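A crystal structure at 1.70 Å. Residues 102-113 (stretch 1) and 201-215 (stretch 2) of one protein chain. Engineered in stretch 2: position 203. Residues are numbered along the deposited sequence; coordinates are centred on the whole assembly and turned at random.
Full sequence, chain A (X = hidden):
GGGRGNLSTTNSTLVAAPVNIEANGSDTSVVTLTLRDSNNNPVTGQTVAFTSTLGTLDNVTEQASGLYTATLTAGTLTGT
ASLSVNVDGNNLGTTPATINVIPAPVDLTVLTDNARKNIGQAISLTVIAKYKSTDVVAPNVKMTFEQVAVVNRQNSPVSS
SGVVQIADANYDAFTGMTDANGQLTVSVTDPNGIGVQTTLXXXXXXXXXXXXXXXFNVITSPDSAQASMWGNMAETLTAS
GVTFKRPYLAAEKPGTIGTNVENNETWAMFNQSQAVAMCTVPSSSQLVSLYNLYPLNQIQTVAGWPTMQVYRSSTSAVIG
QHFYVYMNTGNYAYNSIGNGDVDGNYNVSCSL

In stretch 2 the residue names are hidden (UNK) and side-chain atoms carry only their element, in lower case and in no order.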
ATOM      1  N   ILE A 102     -23.768  -4.561  12.769  1.00 13.24           N
ATOM      2  CA  ILE A 102     -23.286  -4.105  11.471  1.00 14.14           C
ATOM      3  C   ILE A 102     -22.085  -3.191  11.676  1.00 13.41           C
ATOM      4  O   ILE A 102     -21.807  -2.766  12.806  1.00 15.52           O
ATOM      5  CB  ILE A 102     -24.400  -3.407  10.671  1.00 15.65           C
ATOM      6  CG1 ILE A 102     -24.796  -2.064  11.298  1.00 16.40           C
ATOM      7  CG2 ILE A 102     -25.613  -4.333  10.547  1.00 17.75           C
ATOM      8  CD1 ILE A 102     -25.804  -1.279  10.472  1.00 20.01           C
ATOM      9  N   PRO A 103     -21.349  -2.878  10.612  1.00 15.02           N
ATOM     10  CA  PRO A 103     -20.161  -2.028  10.750  1.00 13.95           C
ATOM     11  C   PRO A 103     -20.483  -0.647  11.297  1.00 15.91           C
ATOM     12  O   PRO A 103     -21.539  -0.068  11.027  1.00 14.55           O
ATOM     13  CB  PRO A 103     -19.630  -1.934   9.317  1.00 15.07           C
ATOM     14  CG  PRO A 103     -20.087  -3.174   8.664  1.00 17.89           C
ATOM     15  CD  PRO A 103     -21.449  -3.461   9.267  1.00 13.92           C
ATOM     16  N   ALA A 104     -19.527  -0.106  12.041  1.00 14.40           N
ATOM     17  CA  ALA A 104     -19.668   1.230  12.587  1.00 13.30           C
ATOM     18  C   ALA A 104     -19.254   2.253  11.537  1.00 13.06           C
ATOM     19  O   ALA A 104     -18.154   2.142  10.971  1.00 11.62           O
ATOM     20  CB  ALA A 104     -18.804   1.390  13.836  1.00 17.44           C
ATOM     21  N   PRO A 105     -20.093   3.237  11.233  1.00 14.09           N
ATOM     22  CA  PRO A 105     -19.637   4.327  10.366  1.00 13.68           C
ATOM     23  C   PRO A 105     -18.413   4.995  10.972  1.00 12.68           C
ATOM     24  O   PRO A 105     -18.398   5.338  12.159  1.00 14.54           O
ATOM     25  CB  PRO A 105     -20.839   5.270  10.312  1.00 15.40           C
ATOM     26  CG  PRO A 105     -22.025   4.367  10.543  1.00 17.90           C
ATOM     27  CD  PRO A 105     -21.543   3.332  11.523  1.00 15.78           C
ATOM     28  N   VAL A 106     -17.378   5.178  10.148  1.00 12.35           N
ATOM     29  CA  VAL A 106     -16.130   5.778  10.603  1.00 13.75           C
ATOM     30  C   VAL A 106     -15.617   6.788   9.582  1.00 13.28           C
ATOM     31  O   VAL A 106     -15.980   6.768   8.404  1.00 12.29           O
ATOM     32  CB  VAL A 106     -15.035   4.727  10.869  1.00 14.24           C
ATOM     33  CG1 VAL A 106     -15.383   3.887  12.082  1.00 11.77           C
ATOM     34  CG2 VAL A 106     -14.815   3.850   9.635  1.00 15.26           C
ATOM     35  N   ASP A 107     -14.763   7.688  10.068  1.00 11.85           N
ATOM     36  CA  ASP A 107     -13.920   8.528   9.227  1.00 13.24           C
ATOM     37  C   ASP A 107     -12.501   7.985   9.304  1.00 12.21           C
ATOM     38  O   ASP A 107     -12.001   7.698  10.400  1.00 12.75           O
ATOM     39  CB  ASP A 107     -13.917   9.992   9.675  1.00 15.08           C
ATOM     40  CG  ASP A 107     -15.291  10.630   9.658  1.00 16.03           C
ATOM     41  OD1 ASP A 107     -16.035  10.448   8.669  1.00 15.54           O
ATOM     42  OD2 ASP A 107     -15.602  11.333  10.641  1.00 15.00           O
ATOM     43  N   LEU A 108     -11.865   7.844   8.154  1.00 13.25           N
ATOM     44  CA  LEU A 108     -10.504   7.337   8.082  1.00 14.75           C
ATOM     45  C   LEU A 108      -9.523   8.464   7.797  1.00 14.24           C
ATOM     46  O   LEU A 108      -9.762   9.311   6.931  1.00 12.85           O
ATOM     47  CB  LEU A 108     -10.367   6.275   6.995  1.00 13.27           C
ATOM     48  CG  LEU A 108     -11.243   5.028   7.106  1.00 12.88           C
ATOM     49  CD1 LEU A 108     -10.847   4.016   6.039  1.00 16.70           C
ATOM     50  CD2 LEU A 108     -11.151   4.410   8.468  1.00 12.11           C
ATOM     51  N   THR A 109      -8.415   8.454   8.526  1.00 12.44           N
ATOM     52  CA  THR A 109      -7.242   9.252   8.201  1.00 14.22           C
ATOM     53  C   THR A 109      -6.119   8.302   7.812  1.00 11.12           C
ATOM     54  O   THR A 109      -5.940   7.260   8.447  1.00 11.58           O
ATOM     55  CB  THR A 109      -6.814  10.114   9.390  1.00 16.97           C
ATOM     56  OG1 THR A 109      -7.916  10.923   9.822  1.00 18.26           O
ATOM     57  CG2 THR A 109      -5.656  11.018   9.005  1.00 18.14           C
ATOM     58  N   VAL A 110      -5.358   8.666   6.779  1.00 10.32           N
ATOM     59  CA  VAL A 110      -4.262   7.833   6.290  1.00 10.76           C
ATOM     60  C   VAL A 110      -2.993   8.668   6.285  1.00 13.67           C
ATOM     61  O   VAL A 110      -2.935   9.711   5.625  1.00 16.11           O
ATOM     62  CB  VAL A 110      -4.546   7.269   4.890  1.00 15.15           C
ATOM     63  CG1 VAL A 110      -3.448   6.298   4.475  1.00 15.75           C
ATOM     64  CG2 VAL A 110      -5.892   6.572   4.870  1.00 15.11           C
ATOM     65  N   LEU A 111      -1.983   8.193   7.011  1.00 12.57           N
ATOM     66  CA  LEU A 111      -0.696   8.856   7.165  1.00 10.81           C
ATOM     67  C   LEU A 111       0.407   7.942   6.652  1.00 13.03           C
ATOM     68  O   LEU A 111       0.392   6.733   6.906  1.00 17.74           O
ATOM     69  CB  LEU A 111      -0.430   9.194   8.635  1.00 14.05           C
ATOM     70  CG  LEU A 111      -1.471  10.070   9.335  1.00 13.41           C
ATOM     71  CD1 LEU A 111      -1.115  10.293  10.790  1.00 18.19           C
ATOM     72  CD2 LEU A 111      -1.634  11.400   8.621  1.00 18.08           C
ATOM     73  N   THR A 112       1.372   8.515   5.943  1.00 14.06           N
ATOM     74  CA  THR A 112       2.583   7.794   5.575  1.00 10.93           C
ATOM     75  C   THR A 112       3.780   8.515   6.173  1.00 15.24           C
ATOM     76  O   THR A 112       3.799   9.749   6.230  1.00 14.35           O
ATOM     77  CB  THR A 112       2.744   7.689   4.058  1.00 14.95           C
ATOM     78  OG1 THR A 112       2.685   8.996   3.483  1.00 14.58           O
ATOM     79  CG2 THR A 112       1.642   6.804   3.459  1.00 13.97           C
ATOM     80  N   ASP A 113       4.780   7.751   6.624  1.00 13.60           N
ATOM     81  CA  ASP A 113       5.939   8.399   7.240  1.00 14.57           C
ATOM     82  C   ASP A 113       6.665   9.278   6.226  1.00 17.09           C
ATOM     83  O   ASP A 113       7.068  10.403   6.545  1.00 17.69           O
ATOM     84  CB  ASP A 113       6.876   7.361   7.879  1.00 13.68           C
ATOM     85  CG  ASP A 113       7.517   6.406   6.878  1.00 19.49           C
ATOM     86  OD1 ASP A 113       6.904   6.068   5.850  1.00 14.86           O
ATOM     87  OD2 ASP A 113       8.660   5.967   7.148  1.00 22.04           O
ATOM     88  N   UNK A 201      -6.173   2.867  -1.690  1.00 12.23           N
ATOM     89  CA  UNK A 201      -7.401   3.218  -0.977  1.00 13.16           C
ATOM     90  C   UNK A 201      -7.608   2.260   0.190  1.00 13.90           C
ATOM     91  O   UNK A 201      -7.672   1.040   0.004  1.00 16.30           O
ATOM     92  n   UNK A 201     -11.433   2.854  -2.949  1.00 13.89           N
ATOM     93  c   UNK A 201     -12.359   2.924  -3.897  1.00 15.50           C
ATOM     94  c   UNK A 201     -10.929   4.013  -2.227  1.00 14.15           C
ATOM     95  c   UNK A 201      -9.890   3.636  -1.210  1.00 14.99           C
ATOM     96  c   UNK A 201      -8.613   3.188  -1.902  1.00 13.74           C
ATOM     97  n   UNK A 201     -12.774   1.824  -4.506  1.00 15.08           N
ATOM     98  n   UNK A 201     -12.860   4.100  -4.240  1.00 16.08           N
ATOM     99  N   UNK A 202      -7.694   2.819   1.389  1.00 11.24           N
ATOM    100  CA  UNK A 202      -8.081   2.071   2.574  1.00 11.99           C
ATOM    101  C   UNK A 202      -9.598   2.090   2.691  1.00 12.81           C
ATOM    102  O   UNK A 202     -10.208   3.158   2.630  1.00 13.49           O
ATOM    103  c   UNK A 202      -7.441   2.683   3.819  1.00 12.76           C
ATOM    104  N   UNK A 203     -10.201   0.911   2.838  1.00 12.43           N
ATOM    105  CA  UNK A 203     -11.643   0.775   2.997  1.00 10.07           C
ATOM    106  C   UNK A 203     -11.964   0.030   4.287  1.00 14.60           C
ATOM    107  O   UNK A 203     -11.505  -1.099   4.493  1.00 14.89           O
ATOM    108  c   UNK A 203     -12.261   0.037   1.810  1.00 13.32           C
ATOM    109  N   UNK A 204     -12.776   0.651   5.139  1.00 13.67           N
ATOM    110  CA  UNK A 204     -13.294  -0.030   6.312  1.00 11.75           C
ATOM    111  C   UNK A 204     -14.490  -0.892   5.911  1.00 13.31           C
ATOM    112  O   UNK A 204     -15.080  -0.711   4.846  1.00 12.88           O
ATOM    113  c   UNK A 204     -13.699   0.983   7.385  1.00 14.57           C
ATOM    114  N   UNK A 205     -14.834  -1.851   6.776  1.00 11.31           N
ATOM    115  CA  UNK A 205     -15.951  -2.737   6.467  1.00 15.16           C
ATOM    116  C   UNK A 205     -17.260  -1.975   6.313  1.00 12.51           C
ATOM    117  O   UNK A 205     -18.195  -2.484   5.686  1.00 14.44           O
ATOM    118  c   UNK A 205     -16.080  -3.826   7.546  1.00 17.73           C
ATOM    119  o   UNK A 205     -16.789  -5.489   9.691  1.00 18.81           O
ATOM    120  o   UNK A 205     -15.523  -4.317  11.075  1.00 14.89           O
ATOM    121  c   UNK A 205     -16.132  -4.461   9.988  1.00 22.09           C
ATOM    122  c   UNK A 205     -16.053  -3.333   8.973  1.00 17.13           C
ATOM    123  N   UNK A 206     -17.343  -0.752   6.831  1.00 11.79           N
ATOM    124  CA  UNK A 206     -18.540   0.066   6.666  1.00 14.09           C
ATOM    125  C   UNK A 206     -18.677   0.632   5.262  1.00 14.38           C
ATOM    126  O   UNK A 206     -19.747   1.150   4.925  1.00 16.09           O
ATOM    127  o   UNK A 206     -17.346   1.999   7.403  1.00 13.23           O
ATOM    128  c   UNK A 206     -18.508   1.226   7.646  1.00 15.63           C
ATOM    129  N   UNK A 207     -17.622   0.576   4.456  1.00 13.29           N
ATOM    130  CA  UNK A 207     -17.593   1.227   3.165  1.00 14.75           C
ATOM    131  C   UNK A 207     -16.999   2.615   3.192  1.00 14.34           C
ATOM    132  O   UNK A 207     -16.851   3.237   2.130  1.00 14.60           O
ATOM    133  N   UNK A 208     -16.678   3.128   4.373  1.00 12.38           N
ATOM    134  CA  UNK A 208     -15.938   4.375   4.487  1.00 13.06           C
ATOM    135  C   UNK A 208     -14.505   4.165   4.011  1.00 10.49           C
ATOM    136  O   UNK A 208     -13.903   3.119   4.268  1.00 14.27           O
ATOM    137  o   UNK A 208     -17.946   4.549   7.264  1.00 13.18           O
ATOM    138  c   UNK A 208     -17.375   5.237   6.378  1.00 16.15           C
ATOM    139  c   UNK A 208     -15.971   4.856   5.933  1.00 12.48           C
ATOM    140  o   UNK A 208     -17.914   6.202   5.800  1.00 15.37           O
ATOM    141  N   UNK A 209     -13.974   5.146   3.280  1.00 12.14           N
ATOM    142  CA  UNK A 209     -12.697   4.992   2.592  1.00 11.52           C
ATOM    143  C   UNK A 209     -11.897   6.285   2.649  1.00 13.90           C
ATOM    144  O   UNK A 209     -12.434   7.371   2.876  1.00 14.74           O
ATOM    145  s   UNK A 209     -14.230   3.222  -0.848  1.00 18.55           S
ATOM    146  c   UNK A 209     -13.839   3.445   0.892  1.00 18.02           C
ATOM    147  c   UNK A 209     -15.011   4.761  -1.277  1.00 20.24           C
ATOM    148  c   UNK A 209     -12.892   4.604   1.121  1.00 12.96           C
ATOM    149  N   UNK A 210     -10.596   6.153   2.400  1.00 11.52           N
ATOM    150  CA  UNK A 210      -9.704   7.295   2.252  1.00 12.60           C
ATOM    151  C   UNK A 210      -8.502   6.832   1.442  1.00 13.60           C
ATOM    152  O   UNK A 210      -8.116   5.664   1.519  1.00 12.73           O
ATOM    153  c   UNK A 210      -9.045  10.205   2.728  1.00 17.83           C
ATOM    154  o   UNK A 210      -9.700  11.068   3.352  1.00 16.79           O
ATOM    155  c   UNK A 210      -9.268   7.856   3.612  1.00 15.02           C
ATOM    156  o   UNK A 210      -8.933  10.203   1.481  1.00 17.92           O
ATOM    157  c   UNK A 210      -8.393   9.095   3.524  1.00 15.83           C
ATOM    158  N   UNK A 211      -7.928   7.756   0.660  1.00 13.10           N
ATOM    159  CA  UNK A 211      -6.827   7.476  -0.258  1.00 13.69           C
ATOM    160  C   UNK A 211      -5.524   8.095   0.228  1.00 14.59           C
ATOM    161  O   UNK A 211      -5.517   9.123   0.911  1.00 14.24           O
ATOM    162  c   UNK A 211      -8.260   7.374  -2.355  1.00 18.84           C
ATOM    163  n   UNK A 211      -8.901   8.108  -3.258  1.00 31.28           N
ATOM    164  c   UNK A 211      -7.098   8.041  -1.659  1.00 19.70           C
ATOM    165  o   UNK A 211      -8.566   6.216  -2.108  1.00 24.71           O
ATOM    166  N   UNK A 212      -4.412   7.484  -0.182  1.00 14.02           N
ATOM    167  CA  UNK A 212      -3.099   8.090  -0.014  1.00 11.91           C
ATOM    168  C   UNK A 212      -2.206   7.622  -1.155  1.00 16.46           C
ATOM    169  O   UNK A 212      -2.401   6.536  -1.704  1.00 14.46           O
ATOM    170  c   UNK A 212      -2.466   7.732   1.342  1.00 12.89           C
ATOM    171  o   UNK A 212      -1.492   8.718   1.708  1.00 16.96           O
ATOM    172  c   UNK A 212      -1.803   6.348   1.308  1.00 15.62           C
ATOM    173  N   UNK A 213      -1.223   8.447  -1.502  1.00 15.29           N
ATOM    174  CA  UNK A 213      -0.298   8.134  -2.580  1.00 14.79           C
ATOM    175  C   UNK A 213       1.025   7.642  -2.017  1.00 13.36           C
ATOM    176  O   UNK A 213       1.532   8.180  -1.027  1.00 14.57           O
ATOM    177  o   UNK A 213      -2.042   8.856  -4.689  1.00 18.57           O
ATOM    178  n   UNK A 213      -1.409  11.004  -4.587  1.00 18.43           N
ATOM    179  c   UNK A 213      -0.053   9.355  -3.467  1.00 14.23           C
ATOM    180  c   UNK A 213      -1.256   9.719  -4.302  1.00 16.92           C
ATOM    181  N   UNK A 214       1.573   6.608  -2.645  1.00 11.78           N
ATOM    182  CA  UNK A 214       2.915   6.132  -2.348  1.00 15.33           C
ATOM    183  C   UNK A 214       3.698   6.069  -3.651  1.00 12.26           C
ATOM    184  O   UNK A 214       3.184   5.629  -4.686  1.00 15.08           O
ATOM    185  c   UNK A 214       2.896   4.761  -1.638  1.00 13.00           C
ATOM    186  c   UNK A 214       2.168   3.719  -2.485  1.00 15.31           C
ATOM    187  c   UNK A 214       2.252   4.899  -0.251  1.00 10.05           C
ATOM    188  N   UNK A 215       4.944   6.529  -3.602  1.00 12.36           N
ATOM    189  CA  UNK A 215       5.808   6.572  -4.769  1.00 15.23           C
ATOM    190  C   UNK A 215       7.098   5.847  -4.427  1.00 12.90           C
ATOM    191  O   UNK A 215       7.687   6.098  -3.374  1.00 11.80           O
ATOM    192  c   UNK A 215       7.035   8.085  -6.384  1.00 15.73           C
ATOM    193  c   UNK A 215       6.090   8.020  -5.184  1.00 16.59           C
ATOM    194  o   UNK A 215       4.854   8.663  -5.513  1.00 14.72           O
TER
HETATM  195  O   HOH W   1     -16.558  -0.095   9.967  1.00 13.70           O
HETATM  196  O   HOH W   2     -16.823  -1.809  12.159  1.00 14.23           O
HETATM  197  O   HOH W   3     -13.418   7.948   5.617  1.00 20.28           O
HETATM  198  O   HOH W   4      -8.500  12.257   5.674  1.00 22.44           O
HETATM  199  O   HOH W   5      -2.668  10.618   3.147  1.00 21.50           O
HETATM  200  O   HOH W   6       1.004   9.399   1.353  1.00 16.73           O

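Position 201 carries three carbons, a nitrogen, then a carbon bearing two more nitrogens: a guanidinium, hence Arg201. It points away from stretch 1 and does not touch it; its charged end is hydrogen-bonded elsewhere in the structure, as suits a guanidinium. Position 202 has a single carbon, so it is Ala202; pointing toward stretch 1, its CB lies 4.3 Å from both Leu108 CD1 and Val110 CG2, a small apolar surface beneath two larger ones. Position 203 also ends at one carbon and points away: Ala203, an engineered residue. At 204 a lone carbon again turns toward stretch 1, its CB 3.8 Å from Val106 CG2; this is Ala204, a single methyl that suits a buried place against Val106.

Position 205 shows three carbons, the third carrying two oxygens: Glu205. Its CG packs 3.9 Å from Pro103 CB, while OE2 accepts a hydrogen bond from water 2, which in turn accepts one from Ala104 N. Position 206, one carbon and one oxygen, is Ser206, whose CB lies 3.7 Å from Pro103 CB; so compact a side chain fits against the proline within the turn. Position 207 has no side-chain atoms. With phi at 93°, a CB would jam against the preceding carbonyl oxygen, so Gly207 closes the type I turn that starts at Ala204.

At 208 two carbons end in two oxygens: Asp208. Its OD2 accepts hydrogen bonds from Val106 N (3.0 Å, nearly straight) and from Ser206 OG (2.6 Å), a task suited to a short carboxylate. Position 209, two carbons, a sulfur and a terminal carbon, is Met209, pointing away into an exposed setting. Position 210 has three carbons and a terminal pair of oxygens: Glu210. Its CG lies 3.8 Å from Val110 CG2, and its OE1 accepts from the backbone N of 211.

Position 211, two carbons with one oxygen and one nitrogen, is Asn211, polar and exposed. Position 212 branches into oxygen and carbon: Thr212, whose CG2 meets Val110 CG1 at 3.6 Å while OG1 contacts waters 5 and 6. Position 213 repeats the amide pattern: Asn213, its polar group suiting a partly exposed side facing away from stretch 1. Position 214, three carbons branched at CB, is Val214, its CG1 4.2 Å from Thr112 CG2; it is apolar, as suits its buried place. Position 215, with oxygen and carbon on CB, is Thr215, beyond reach of stretch 1 and, like Val214, beta-branched, as is common in strands.

The contact joins a hairpin to strand 106-112, which runs nearly parallel to 209-215. Leu108 packs on Ala202 and Ala204, Val110 on Ala202, and Val106 on Ala204; one direct hydrogen bond anchors Val106 to Asp208, and waters bridge much of the remaining polar backbone.

Stretch 2, residues 201-215: RAAAESGDMENTNVT
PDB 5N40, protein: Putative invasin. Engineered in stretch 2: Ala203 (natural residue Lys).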